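Leucine aminopeptidase 2, chloroplastic (Streptomyces sp. BC16019, PDB 5LHJ) is a manganese-binding aminopeptidase of the M17 family that acts in bottromycin maturation and probably removes unsubstituted N-terminal amino acids from peptides. Local coordinates at residues A35-A40 with A107-D113; A60-V66 with L78-G83; A124-R129 with E163-E169; F93-A98 with A130-A135; D113-A117 with V159-E163. All coordinates share one frame; numbering follows the deposited sequence.

Interaction 1 of 5, residues A35-A40 with A107-D113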
# COMPACT_ATOMS: atom_id res chain seq x y z
N ALA A 35 -56.13 6.83 -25.90
CA ALA A 35 -55.09 6.59 -26.94
C ALA A 35 -53.68 6.60 -26.34
O ALA A 35 -53.42 7.32 -25.36
CB ALA A 35 -55.19 7.62 -28.06
N ALA A 36 -52.79 5.81 -26.92
CA ALA A 36 -51.40 5.79 -26.52
C ALA A 36 -50.75 7.09 -27.00
O ALA A 36 -50.93 7.50 -28.14
CB ALA A 36 -50.69 4.57 -27.10
N ASP A 37 -50.01 7.74 -26.11
CA ASP A 37 -49.20 8.89 -26.51
C ASP A 37 -48.02 8.40 -27.32
O ASP A 37 -47.60 9.08 -28.25
CB ASP A 37 -48.70 9.67 -25.30
CG ASP A 37 -49.83 10.24 -24.47
OD1 ASP A 37 -50.86 10.64 -25.06
OD2 ASP A 37 -49.69 10.26 -23.24
N VAL A 38 -47.48 7.24 -26.95
CA VAL A 38 -46.33 6.63 -27.62
C VAL A 38 -46.62 5.15 -27.92
O VAL A 38 -47.16 4.42 -27.08
CB VAL A 38 -45.05 6.74 -26.76
CG1 VAL A 38 -43.84 6.15 -27.50
CG2 VAL A 38 -44.77 8.18 -26.39
N VAL A 39 -46.25 4.72 -29.13
CA VAL A 39 -46.30 3.32 -29.54
C VAL A 39 -44.90 2.89 -29.95
O VAL A 39 -44.27 3.56 -30.78
CB VAL A 39 -47.25 3.11 -30.73
CG1 VAL A 39 -47.20 1.67 -31.22
CG2 VAL A 39 -48.68 3.49 -30.34
N ALA A 40 -44.41 1.79 -29.38
CA ALA A 40 -43.10 1.23 -29.71
C ALA A 40 -43.26 0.02 -30.63
O ALA A 40 -43.86 -0.98 -30.23
CB ALA A 40 -42.36 0.83 -28.46
N ALA A 107 -44.49 11.32 -21.90
CA ALA A 107 -45.77 10.71 -22.28
C ALA A 107 -46.49 10.14 -21.06
O ALA A 107 -45.86 9.67 -20.13
CB ALA A 107 -45.55 9.61 -23.30
N ARG A 108 -47.82 10.18 -21.10
CA ARG A 108 -48.64 9.58 -20.05
C ARG A 108 -48.87 8.10 -20.29
O ARG A 108 -49.00 7.34 -19.33
CB ARG A 108 -50.00 10.27 -19.96
CG ARG A 108 -49.97 11.76 -19.63
CD ARG A 108 -51.40 12.26 -19.46
NE ARG A 108 -51.47 13.71 -19.25
CZ ARG A 108 -52.61 14.41 -19.12
NH1 ARG A 108 -53.80 13.80 -19.18
NH2 ARG A 108 -52.55 15.73 -18.93
N THR A 109 -48.97 7.70 -21.56
CA THR A 109 -49.31 6.31 -21.91
C THR A 109 -48.38 5.76 -23.01
O THR A 109 -48.11 6.46 -23.99
CB THR A 109 -50.77 6.21 -22.38
OG1 THR A 109 -50.97 7.09 -23.49
CG2 THR A 109 -51.72 6.64 -21.27
N LEU A 110 -47.91 4.53 -22.81
CA LEU A 110 -47.01 3.84 -23.74
C LEU A 110 -47.56 2.46 -24.08
O LEU A 110 -47.88 1.69 -23.17
CB LEU A 110 -45.61 3.70 -23.12
CG LEU A 110 -44.62 2.77 -23.83
CD1 LEU A 110 -44.27 3.29 -25.21
CD2 LEU A 110 -43.38 2.61 -22.96
N ARG A 111 -47.69 2.15 -25.37
CA ARG A 111 -48.06 0.81 -25.81
C ARG A 111 -46.85 0.18 -26.50
O ARG A 111 -46.36 0.73 -27.48
CB ARG A 111 -49.25 0.82 -26.77
CG ARG A 111 -49.82 -0.57 -27.00
CD ARG A 111 -50.97 -0.60 -27.99
NE ARG A 111 -50.52 -0.50 -29.38
CZ ARG A 111 -50.91 0.41 -30.27
NH1 ARG A 111 -51.80 1.36 -29.98
NH2 ARG A 111 -50.41 0.36 -31.50
N LEU A 112 -46.37 -0.94 -25.95
CA LEU A 112 -45.30 -1.71 -26.56
C LEU A 112 -45.90 -2.77 -27.48
O LEU A 112 -46.61 -3.67 -27.01
CB LEU A 112 -44.47 -2.41 -25.47
CG LEU A 112 -43.93 -1.47 -24.39
CD1 LEU A 112 -43.28 -2.27 -23.27
CD2 LEU A 112 -42.97 -0.47 -24.99
N ASP A 113 -45.63 -2.64 -28.78
CA ASP A 113 -46.01 -3.67 -29.76
C ASP A 113 -44.87 -4.65 -30.06
O ASP A 113 -45.00 -5.47 -30.97
CB ASP A 113 -46.49 -3.01 -31.06
CG ASP A 113 -47.82 -2.27 -30.90
OD1 ASP A 113 -48.41 -2.26 -29.80
OD2 ASP A 113 -48.29 -1.67 -31.90
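With CG beside its own backbone N (chi1 -62°), Asp37 carries its carboxylate to the start of segment 107-113, while Thr109 sets OG1 between its N and carbonyl carbon (chi1 57°), where it meets the backbone of segment 35-40. The two side chains cross at about a right angle and trade bonds with each other's backbone. Asp37 OD2 uses its anti lone pair for Arg108 N at 2.8 Å and is met from above the carboxylate plane by Thr109 N at 3.1 Å. In return, Thr109 OG1 accepts Asp37 N at 2.9 Å and donates to a lone pair of Ala35 O. With an alanine in place of Asp37, the amides of Arg108 and Thr109 would probably lose the carboxylate oxygen they share, and the lead-in to strand 109-112 would be freer to move.

Beyond these bonds strands 38-40 and 109-112 run parallel, pairing Val38 with Leu110, Val39 with Arg111 and Ala40 with Leu112; Arg111 N, for example, donates to Val38 O at 2.9 Å. On the face covered by helix 90-102, Val38 CG2 presses on Ala107 CB at 3.5 Å, a tight fit, and Ala40 CB meets Leu112 CD2 at 3.8 Å. On the other face, Arg111 lies alongside Val39, whose CG2 sits over the rim of one guanidinium face. The same guanidinium grips Asp113 side-on in its own plane, NE to OD1 at 2.8 Å and NH2 to OD2. The chemistry is therefore divided by face: apolar beneath the helix, an ion pair laid over valine methyls on the more exposed side.

Interaction 2 of 5, residues A60-V66 with L78-G83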
# COMPACT_ATOMS: atom_id res chain seq x y z
N ALA A 60 -31.98 -0.89 -37.09
CA ALA A 60 -32.48 -1.97 -36.26
C ALA A 60 -31.43 -2.68 -35.38
O ALA A 60 -31.57 -3.87 -35.11
CB ALA A 60 -33.23 -2.98 -37.12
N ARG A 61 -30.42 -1.95 -34.90
CA ARG A 61 -29.48 -2.50 -33.90
C ARG A 61 -30.27 -2.79 -32.62
O ARG A 61 -31.12 -2.00 -32.26
CB ARG A 61 -28.35 -1.54 -33.56
CG ARG A 61 -27.37 -1.26 -34.68
CD ARG A 61 -26.14 -0.45 -34.24
NE ARG A 61 -26.43 0.99 -34.09
CZ ARG A 61 -26.85 1.59 -32.98
NH1 ARG A 61 -27.03 0.92 -31.84
NH2 ARG A 61 -27.08 2.90 -32.99
N PRO A 62 -29.99 -3.92 -31.94
CA PRO A 62 -30.76 -4.23 -30.71
C PRO A 62 -30.77 -3.09 -29.70
O PRO A 62 -29.72 -2.58 -29.34
CB PRO A 62 -30.02 -5.45 -30.15
CG PRO A 62 -29.51 -6.13 -31.37
CD PRO A 62 -29.06 -5.01 -32.27
N GLY A 63 -31.96 -2.66 -29.30
CA GLY A 63 -32.10 -1.54 -28.38
C GLY A 63 -31.93 -0.12 -28.94
O GLY A 63 -32.08 0.84 -28.19
N GLN A 64 -31.61 0.02 -30.23
CA GLN A 64 -31.57 1.34 -30.87
C GLN A 64 -32.99 1.87 -30.97
O GLN A 64 -33.88 1.15 -31.41
CB GLN A 64 -30.99 1.25 -32.28
CG GLN A 64 -30.92 2.58 -33.02
CD GLN A 64 -30.44 2.44 -34.45
OE1 GLN A 64 -30.58 1.39 -35.07
NE2 GLN A 64 -29.89 3.53 -34.99
N VAL A 65 -33.19 3.13 -30.60
CA VAL A 65 -34.52 3.73 -30.64
C VAL A 65 -34.47 5.02 -31.43
O VAL A 65 -33.65 5.88 -31.14
CB VAL A 65 -35.04 4.02 -29.23
CG1 VAL A 65 -36.38 4.73 -29.29
CG2 VAL A 65 -35.15 2.72 -28.44
N VAL A 66 -35.38 5.16 -32.40
CA VAL A 66 -35.58 6.44 -33.11
C VAL A 66 -37.06 6.82 -33.04
O VAL A 66 -37.91 6.07 -33.51
CB VAL A 66 -35.12 6.35 -34.57
CG1 VAL A 66 -35.37 7.67 -35.28
CG2 VAL A 66 -33.64 5.99 -34.63
N LEU A 78 -42.06 5.02 -31.70
CA LEU A 78 -40.67 4.61 -31.52
C LEU A 78 -40.41 3.39 -32.39
O LEU A 78 -41.07 2.37 -32.23
CB LEU A 78 -40.38 4.24 -30.07
CG LEU A 78 -40.72 5.24 -28.98
CD1 LEU A 78 -40.38 4.63 -27.63
CD2 LEU A 78 -40.01 6.56 -29.18
N ASN A 79 -39.47 3.51 -33.32
CA ASN A 79 -38.90 2.34 -33.95
C ASN A 79 -37.76 1.80 -33.09
O ASN A 79 -36.82 2.53 -32.75
CB ASN A 79 -38.44 2.65 -35.37
CG ASN A 79 -39.62 2.77 -36.33
OD1 ASN A 79 -40.50 1.89 -36.38
ND2 ASN A 79 -39.65 3.85 -37.09
N VAL A 80 -37.85 0.51 -32.75
CA VAL A 80 -36.97 -0.10 -31.76
C VAL A 80 -36.30 -1.32 -32.38
O VAL A 80 -36.98 -2.24 -32.85
CB VAL A 80 -37.74 -0.51 -30.49
CG1 VAL A 80 -36.78 -1.05 -29.43
CG2 VAL A 80 -38.55 0.66 -29.97
N GLY A 81 -34.98 -1.33 -32.39
CA GLY A 81 -34.22 -2.40 -33.02
C GLY A 81 -34.29 -3.72 -32.28
O GLY A 81 -34.18 -3.77 -31.06
N LEU A 82 -34.46 -4.81 -33.03
CA LEU A 82 -34.41 -6.17 -32.51
C LEU A 82 -33.31 -7.01 -33.17
O LEU A 82 -33.22 -8.22 -32.93
CB LEU A 82 -35.77 -6.86 -32.70
CG LEU A 82 -36.96 -6.24 -31.95
CD1 LEU A 82 -38.26 -6.80 -32.48
CD2 LEU A 82 -36.86 -6.48 -30.45
N GLY A 83 -32.46 -6.38 -33.98
CA GLY A 83 -31.38 -7.08 -34.66
C GLY A 83 -31.87 -8.11 -35.67
O GLY A 83 -33.06 -8.14 -35.99
O HOH W 1 -38.02 5.96 -36.40
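Val65 and Val66 face Val80 and Asn79 in the beta hairpin of strands 65-69 and 76-81, where the first pair is non-hydrogen-bonded and the second hydrogen-bonded. Val66 N donates to Asn79 O and Asn79 N to Val66 O, both at 3.0 Å. Val66 O has a further donor, a water that in turn accepts from Asn79 ND2 at 2.8 Å, tying that amide to the opposite strand. On the other face, Val65 CG1 leans obliquely on Leu78 CD2 at 4.1 Å. Leu78 also packs against Arg56 of a second subunit.

Ahead of strand 65-69 the chain makes a type II beta turn from Arg61 to Gln64, with Gly63 at the position of positive phi (78°). Gly63 N reaches Gly81 O at 3.0 Å from above the carbonyl plane, and Gln64 O accepts Gly81 N. Glycine suits position 81 sterically, because a CB there would run into Arg61 O, which instead receives a CA-H...O contact from Gly81 CA at 3.2 Å. Gly83 N closes the end of the contact on Ala60 O at 2.9 Å, with the Pro62 ring resting its CG against Gly83 CA at 3.9 Å.

Interaction 3 of 5, residues A124-R129 with E163-E169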
# COMPACT_ATOMS: atom_id res chain seq x y z
N ALA A 124 -44.09 -16.77 -29.34
CA ALA A 124 -44.92 -15.63 -28.95
C ALA A 124 -45.03 -15.43 -27.43
O ALA A 124 -44.94 -14.30 -26.94
CB ALA A 124 -46.31 -15.74 -29.56
N ALA A 125 -45.24 -16.53 -26.69
CA ALA A 125 -45.34 -16.45 -25.23
C ALA A 125 -44.03 -15.97 -24.59
O ALA A 125 -44.06 -15.18 -23.64
CB ALA A 125 -45.74 -17.79 -24.64
N GLU A 126 -42.91 -16.45 -25.10
CA GLU A 126 -41.59 -16.03 -24.61
C GLU A 126 -41.32 -14.56 -24.93
O GLU A 126 -40.77 -13.83 -24.10
CB GLU A 126 -40.47 -16.92 -25.18
CG GLU A 126 -40.23 -18.22 -24.41
CD GLU A 126 -41.45 -19.13 -24.32
OE1 GLU A 126 -42.06 -19.44 -25.37
OE2 GLU A 126 -41.82 -19.53 -23.19
N ARG A 127 -41.73 -14.11 -26.12
CA ARG A 127 -41.63 -12.68 -26.47
C ARG A 127 -42.44 -11.82 -25.51
O ARG A 127 -41.93 -10.82 -24.99
CB ARG A 127 -42.09 -12.43 -27.91
CG ARG A 127 -41.21 -13.09 -28.96
CD ARG A 127 -41.47 -12.58 -30.36
NE ARG A 127 -42.87 -12.54 -30.76
CZ ARG A 127 -43.51 -13.43 -31.53
NH1 ARG A 127 -42.92 -14.54 -31.96
NH2 ARG A 127 -44.78 -13.22 -31.83
N ALA A 128 -43.69 -12.22 -25.27
CA ALA A 128 -44.59 -11.44 -24.40
C ALA A 128 -44.06 -11.34 -22.96
O ALA A 128 -44.08 -10.26 -22.36
CB ALA A 128 -46.00 -12.02 -24.43
N ARG A 129 -43.60 -12.46 -22.43
CA ARG A 129 -43.05 -12.51 -21.07
C ARG A 129 -41.83 -11.60 -20.93
O ARG A 129 -41.73 -10.82 -19.97
CB ARG A 129 -42.69 -13.96 -20.70
CG ARG A 129 -42.35 -14.18 -19.22
CD ARG A 129 -42.00 -15.64 -18.92
NE ARG A 129 -43.08 -16.53 -19.33
CZ ARG A 129 -43.08 -17.35 -20.40
NH1 ARG A 129 -42.03 -17.50 -21.21
NH2 ARG A 129 -44.18 -18.06 -20.66
N GLU A 163 -50.95 -13.15 -25.76
CA GLU A 163 -50.38 -13.99 -24.71
C GLU A 163 -50.49 -13.34 -23.33
O GLU A 163 -49.49 -12.98 -22.70
CB GLU A 163 -48.91 -14.30 -25.03
CG GLU A 163 -48.69 -15.01 -26.37
CD GLU A 163 -49.15 -16.45 -26.39
OE1 GLU A 163 -49.25 -17.10 -25.33
OE2 GLU A 163 -49.43 -16.96 -27.49
N ARG A 164 -51.72 -13.23 -22.83
CA ARG A 164 -51.97 -12.49 -21.59
C ARG A 164 -51.40 -13.18 -20.36
O ARG A 164 -50.94 -12.50 -19.44
CB ARG A 164 -53.47 -12.21 -21.39
CG ARG A 164 -54.17 -11.53 -22.56
CD ARG A 164 -53.39 -10.39 -23.22
NE ARG A 164 -53.03 -9.35 -22.25
CZ ARG A 164 -52.20 -8.33 -22.50
NH1 ARG A 164 -51.93 -7.45 -21.54
NH2 ARG A 164 -51.62 -8.18 -23.69
N ARG A 165 -51.42 -14.51 -20.33
CA ARG A 165 -50.83 -15.27 -19.23
C ARG A 165 -49.33 -14.96 -19.13
O ARG A 165 -48.82 -14.69 -18.04
CB ARG A 165 -51.07 -16.78 -19.43
CG ARG A 165 -50.27 -17.72 -18.53
CD ARG A 165 -50.89 -17.89 -17.17
NE ARG A 165 -52.08 -18.74 -17.20
CZ ARG A 165 -52.84 -19.02 -16.14
NH1 ARG A 165 -52.55 -18.51 -14.94
NH2 ARG A 165 -53.91 -19.81 -16.29
N ALA A 166 -48.64 -14.99 -20.27
CA ALA A 166 -47.20 -14.69 -20.32
C ALA A 166 -46.88 -13.27 -19.84
O ALA A 166 -45.90 -13.06 -19.14
CB ALA A 166 -46.66 -14.90 -21.73
N VAL A 167 -47.72 -12.30 -20.22
CA VAL A 167 -47.56 -10.92 -19.75
C VAL A 167 -47.66 -10.86 -18.22
O VAL A 167 -46.80 -10.26 -17.55
CB VAL A 167 -48.56 -9.94 -20.40
CG1 VAL A 167 -48.51 -8.56 -19.74
CG2 VAL A 167 -48.27 -9.82 -21.90
N ALA A 168 -48.68 -11.51 -17.68
CA ALA A 168 -48.88 -11.55 -16.23
C ALA A 168 -47.70 -12.18 -15.50
O ALA A 168 -47.28 -11.66 -14.46
CB ALA A 168 -50.18 -12.28 -15.88
N GLU A 169 -47.17 -13.28 -16.04
CA GLU A 169 -46.01 -13.98 -15.48
C GLU A 169 -44.78 -13.05 -15.47
O GLU A 169 -44.06 -12.97 -14.47
CB GLU A 169 -45.65 -15.24 -16.29
CG GLU A 169 -46.56 -16.46 -16.10
CD GLU A 169 -46.26 -17.60 -17.07
OE1 GLU A 169 -45.21 -17.58 -17.78
OE2 GLU A 169 -47.11 -18.52 -17.16
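Arg129 reaches from helix 124-139 to Glu169 on helix 164-185, across a helix-helix packing whose short segments cross at -35° with their axes 7.7 Å apart. Its CB and CG, the latter anti to the backbone N (chi1 -169°), both pass Ala166 O at 3.7 Å. CD follows beside Glu169, and a bend at chi3 then turns the guanidinium back along its own helix, so that Ala125 O lies above the rim of one face. NE donates to Glu169 OE1 at 2.8 Å, meeting that oxygen nearly head-on to its C-O bond, and NH2 adds a weak bond to the same atom. The guanidinium and carboxylate planes are only 18° apart, nearly coplanar. At the far corner, NH1 binds Glu126 OE2 at 2.8 Å, coming from above that carboxylate's plane. One arginine thus serves two acids, one on each helix, in a salt-bridge network that probably balances their charges.

Below this polar tip the helices meet through small residues. Ala166 CB abuts Ala125 O at 3.2 Å, and Ala128 CB is set among Glu163 CB, Ala166 CB and Val167 CG2. Glu163, the N-cap residue of helix 164-185, lays its side chain over the first turn of helix 124-139. A negative group beside that helix start would probably be favoured by the helix dipole. Glu163 CG passes 3.8 Å from Ala125 N, and Glu163 OE1 stops 3.6 Å from Ala125 CB.

Interaction 4 of 5, residues F93-A98 with A130-A135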
# COMPACT_ATOMS: atom_id res chain seq x y z
N PHE A 93 -35.51 -9.14 -26.63
CA PHE A 93 -36.81 -8.52 -26.36
C PHE A 93 -36.87 -7.80 -25.02
O PHE A 93 -37.46 -6.73 -24.90
CB PHE A 93 -37.93 -9.56 -26.49
CG PHE A 93 -38.23 -9.90 -27.92
CD1 PHE A 93 -37.54 -10.92 -28.56
CD2 PHE A 93 -39.16 -9.16 -28.64
CE1 PHE A 93 -37.78 -11.21 -29.89
CE2 PHE A 93 -39.41 -9.44 -29.98
CZ PHE A 93 -38.72 -10.47 -30.60
N ARG A 94 -36.24 -8.39 -24.01
CA ARG A 94 -36.20 -7.80 -22.69
C ARG A 94 -35.46 -6.46 -22.76
O ARG A 94 -35.95 -5.43 -22.28
CB ARG A 94 -35.53 -8.78 -21.70
CG ARG A 94 -35.88 -8.56 -20.26
CD ARG A 94 -35.24 -9.59 -19.35
NE ARG A 94 -35.85 -10.92 -19.41
CZ ARG A 94 -35.33 -12.01 -19.98
NH1 ARG A 94 -34.13 -12.01 -20.59
NH2 ARG A 94 -36.02 -13.13 -19.93
N ALA A 95 -34.29 -6.47 -23.40
CA ALA A 95 -33.49 -5.25 -23.59
C ALA A 95 -34.18 -4.18 -24.45
O ALA A 95 -34.08 -2.99 -24.15
CB ALA A 95 -32.12 -5.60 -24.17
N ALA A 96 -34.85 -4.60 -25.52
CA ALA A 96 -35.60 -3.66 -26.38
C ALA A 96 -36.74 -2.98 -25.63
O ALA A 96 -37.00 -1.80 -25.84
CB ALA A 96 -36.12 -4.34 -27.63
N ALA A 97 -37.43 -3.73 -24.77
CA ALA A 97 -38.51 -3.16 -23.97
C ALA A 97 -37.97 -2.13 -22.98
O ALA A 97 -38.56 -1.07 -22.79
CB ALA A 97 -39.27 -4.25 -23.23
N ALA A 98 -36.84 -2.43 -22.36
CA ALA A 98 -36.23 -1.48 -21.42
C ALA A 98 -35.78 -0.20 -22.14
O ALA A 98 -35.98 0.91 -21.63
CB ALA A 98 -35.06 -2.11 -20.68
N ALA A 130 -40.93 -11.66 -21.91
CA ALA A 130 -39.70 -10.87 -21.91
C ALA A 130 -39.97 -9.36 -22.05
O ALA A 130 -39.34 -8.55 -21.36
CB ALA A 130 -38.75 -11.34 -22.99
N VAL A 131 -40.89 -8.99 -22.94
CA VAL A 131 -41.25 -7.58 -23.12
C VAL A 131 -41.87 -7.01 -21.84
O VAL A 131 -41.52 -5.91 -21.42
CB VAL A 131 -42.17 -7.38 -24.34
CG1 VAL A 131 -42.73 -5.97 -24.40
CG2 VAL A 131 -41.41 -7.70 -25.63
N ALA A 132 -42.77 -7.76 -21.22
CA ALA A 132 -43.38 -7.32 -19.96
C ALA A 132 -42.32 -7.12 -18.87
O ALA A 132 -42.34 -6.11 -18.15
CB ALA A 132 -44.44 -8.32 -19.49
N GLU A 133 -41.40 -8.08 -18.77
CA GLU A 133 -40.30 -7.98 -17.80
C GLU A 133 -39.43 -6.76 -18.05
O GLU A 133 -39.13 -6.00 -17.13
CB GLU A 133 -39.40 -9.22 -17.82
CG GLU A 133 -40.00 -10.43 -17.16
CD GLU A 133 -39.07 -11.63 -17.13
OE1 GLU A 133 -37.83 -11.47 -17.35
OE2 GLU A 133 -39.58 -12.74 -16.83
N GLY A 134 -39.02 -6.59 -19.30
CA GLY A 134 -38.10 -5.50 -19.66
C GLY A 134 -38.70 -4.13 -19.41
O GLY A 134 -37.99 -3.19 -19.03
N ALA A 135 -40.01 -4.01 -19.63
CA ALA A 135 -40.73 -2.76 -19.41
C ALA A 135 -40.70 -2.35 -17.94
O ALA A 135 -40.35 -1.21 -17.62
CB ALA A 135 -42.16 -2.87 -19.88
O HOH W 2 -38.68 -14.00 -19.33
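Arg94 and Gly134 mark the close side of this crossing, where helices 90-102 and 124-139 come together at -41°, the axes of the short segments 7.0 Å apart. Because Gly134 has no side chain, its CA can rest 3.4 Å from Arg94 O in a CA-H...O contact; a CB there would collide with that oxygen. Ala97 presses in next to it, its CB 3.3 Å from Val131 O, and Ala98 CA lies 3.4 Å from Gly134 O. Phe93 adds apolar contact, its CD2 touching Val131 CG2 at 4.0 Å, the ring oblique to the methyl.

The other margin is polar and hydrated, though still buried. Arg94 sends CG anti to its N (chi1 -157°) and bends at chi3, which brings NE beside Glu133, the two side chains lying alongside and pointing the same way. NE donates to Glu133 OE1 at 2.9 Å, on the anti side but well out of the carboxylate plane. A water at the guanidinium edge takes a bond from Arg94 NH2 at 2.9 Å and gives a weak one to Glu133 OE2. A leucine in place of Arg94 would probably leave the buried Glu133 carboxylate without its close counter-charge and take from the water the N-H it accepts.

Helix 124-139 is here the middle one of three: Ala132 faces Val167 and Leu171 of helix 164-185, while Val131 and Ala135 rest on Leu112, Val157 and Val159 of strands 109-112 and 156-159.

Interaction 5 of 5, residues D113-A117 with V159-E163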
# COMPACT_ATOMS: atom_id res chain seq x y z
N ASP A 113 -45.63 -2.64 -28.78
CA ASP A 113 -46.01 -3.67 -29.76
C ASP A 113 -44.87 -4.65 -30.06
O ASP A 113 -45.00 -5.47 -30.97
CB ASP A 113 -46.49 -3.01 -31.06
CG ASP A 113 -47.82 -2.27 -30.90
OD1 ASP A 113 -48.41 -2.26 -29.80
OD2 ASP A 113 -48.29 -1.67 -31.90
N LEU A 114 -43.79 -4.60 -29.29
CA LEU A 114 -42.58 -5.38 -29.59
C LEU A 114 -42.81 -6.88 -29.69
O LEU A 114 -42.21 -7.55 -30.54
CB LEU A 114 -41.48 -5.12 -28.54
CG LEU A 114 -41.03 -3.68 -28.28
CD1 LEU A 114 -39.99 -3.69 -27.16
CD2 LEU A 114 -40.46 -2.99 -29.50
N ALA A 115 -43.66 -7.43 -28.82
CA ALA A 115 -43.90 -8.88 -28.80
C ALA A 115 -44.68 -9.39 -30.02
O ALA A 115 -44.76 -10.60 -30.23
CB ALA A 115 -44.59 -9.30 -27.51
N LEU A 116 -45.27 -8.47 -30.79
CA LEU A 116 -45.94 -8.81 -32.06
C LEU A 116 -44.96 -9.07 -33.19
O LEU A 116 -45.33 -9.72 -34.17
CB LEU A 116 -46.92 -7.71 -32.47
CG LEU A 116 -48.05 -7.44 -31.48
CD1 LEU A 116 -48.90 -6.25 -31.91
CD2 LEU A 116 -48.91 -8.67 -31.28
N ALA A 117 -43.73 -8.57 -33.08
CA ALA A 117 -42.70 -8.86 -34.07
C ALA A 117 -42.39 -10.37 -34.09
O ALA A 117 -41.92 -10.93 -33.10
CB ALA A 117 -41.44 -8.06 -33.80
N VAL A 159 -48.72 -3.79 -22.84
CA VAL A 159 -48.01 -4.74 -23.69
C VAL A 159 -49.05 -5.38 -24.61
O VAL A 159 -49.96 -6.07 -24.12
CB VAL A 159 -47.27 -5.81 -22.87
CG1 VAL A 159 -46.51 -6.77 -23.79
CG2 VAL A 159 -46.30 -5.17 -21.89
N ALA A 160 -48.91 -5.15 -25.92
CA ALA A 160 -49.83 -5.71 -26.92
C ALA A 160 -49.42 -7.14 -27.30
O ALA A 160 -48.28 -7.38 -27.71
CB ALA A 160 -49.88 -4.83 -28.16
N THR A 161 -50.34 -8.08 -27.13
CA THR A 161 -50.13 -9.49 -27.45
C THR A 161 -51.38 -10.26 -27.03
O THR A 161 -52.01 -9.88 -26.05
CB THR A 161 -48.91 -10.12 -26.73
OG1 THR A 161 -48.83 -11.53 -26.99
CG2 THR A 161 -48.95 -9.88 -25.22
N PRO A 162 -51.74 -11.33 -27.77
CA PRO A 162 -52.75 -12.26 -27.22
C PRO A 162 -52.27 -13.11 -26.03
O PRO A 162 -53.10 -13.72 -25.36
CB PRO A 162 -53.09 -13.16 -28.42
CG PRO A 162 -51.92 -13.06 -29.33
CD PRO A 162 -51.29 -11.72 -29.12
N GLU A 163 -50.95 -13.15 -25.76
CA GLU A 163 -50.38 -13.99 -24.71
C GLU A 163 -50.49 -13.34 -23.33
O GLU A 163 -49.49 -12.98 -22.70
CB GLU A 163 -48.91 -14.30 -25.03
CG GLU A 163 -48.69 -15.01 -26.37
CD GLU A 163 -49.15 -16.45 -26.39
OE1 GLU A 163 -49.25 -17.10 -25.33
OE2 GLU A 163 -49.43 -16.96 -27.49
O HOH W 3 -45.78 -6.25 -27.38
O HOH W 4 -47.04 -12.04 -28.87
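Leu116 lays its forked end against Ala160 and Thr161, its two methyls going to different residues. CG lies beside its own N (chi1 -61°), which carries the isobutyl group across so that CG is 3.8 Å from Ala160 O. CD1 reaches Ala160 CB at 4.1 Å, whereas CD2 leans on Thr161 CA and, more loosely, Pro162 CD. Ala160 points its CB at segment 113-117 and brings it against both Leu116 and Asp113, with Asp113 OD1 3.4 Å from Ala160 CB; the polar partner of that carboxylate is Arg111. Ala115 also directs its CB across, toward Ala160 O and Thr161 CB, without close contact.

No direct hydrogen bond joins the segments, and two waters do that work instead. One accepts from Ala115 N at 2.8 Å and donates to Ala160 O at 2.8 Å, linking backbone to backbone. The second donates to Ala115 O and lies 2.6 Å from Thr161 OG1. Ala115 O is shared, since Arg127 NE of helix 124-139 binds it too. Thr161 OG1 in turn accepts Glu163 N at 2.9 Å, closing an ST turn that leads into the N-cap of helix 164-185, while the facing chain is wound into a 3-10 turn in which Leu116 N binds Asp113 O.

Both segments lie at the C-terminal ends of the adjacent parallel strands 109-112 and 156-159, and each leads toward a helix. Loops packed side by side in this way belong to beta-alpha-beta architecture, here that of the macro-like N-terminal domain, in which helix 124-139 makes the crossover between the two strands.

How the interactions relate
Interactions 1 and 2 build one sheet, joined where Val39 O meets Leu78 N at 2.8 Å; the first pairs parallel strands inside it, the second a hairpin at its margin. Backbone bonds carry the second, while the first adds carboxylate and hydroxyl bonds at its start. Interaction 4 is the fully buried contact, and Leu112 of interaction 1 and Leu82 of interaction 2 pack on its helices. Interaction 3 uses the same helix, 124-139, on a partly exposed flank; each crossing combines small-residue packing with an arginine-glutamate bridge. Interaction 5 lies at the surface, bridged by water rather than direct bonds. It shares Asp113 with interaction 1 and Glu163 with interaction 3, and thus connects strand ends with helix starts.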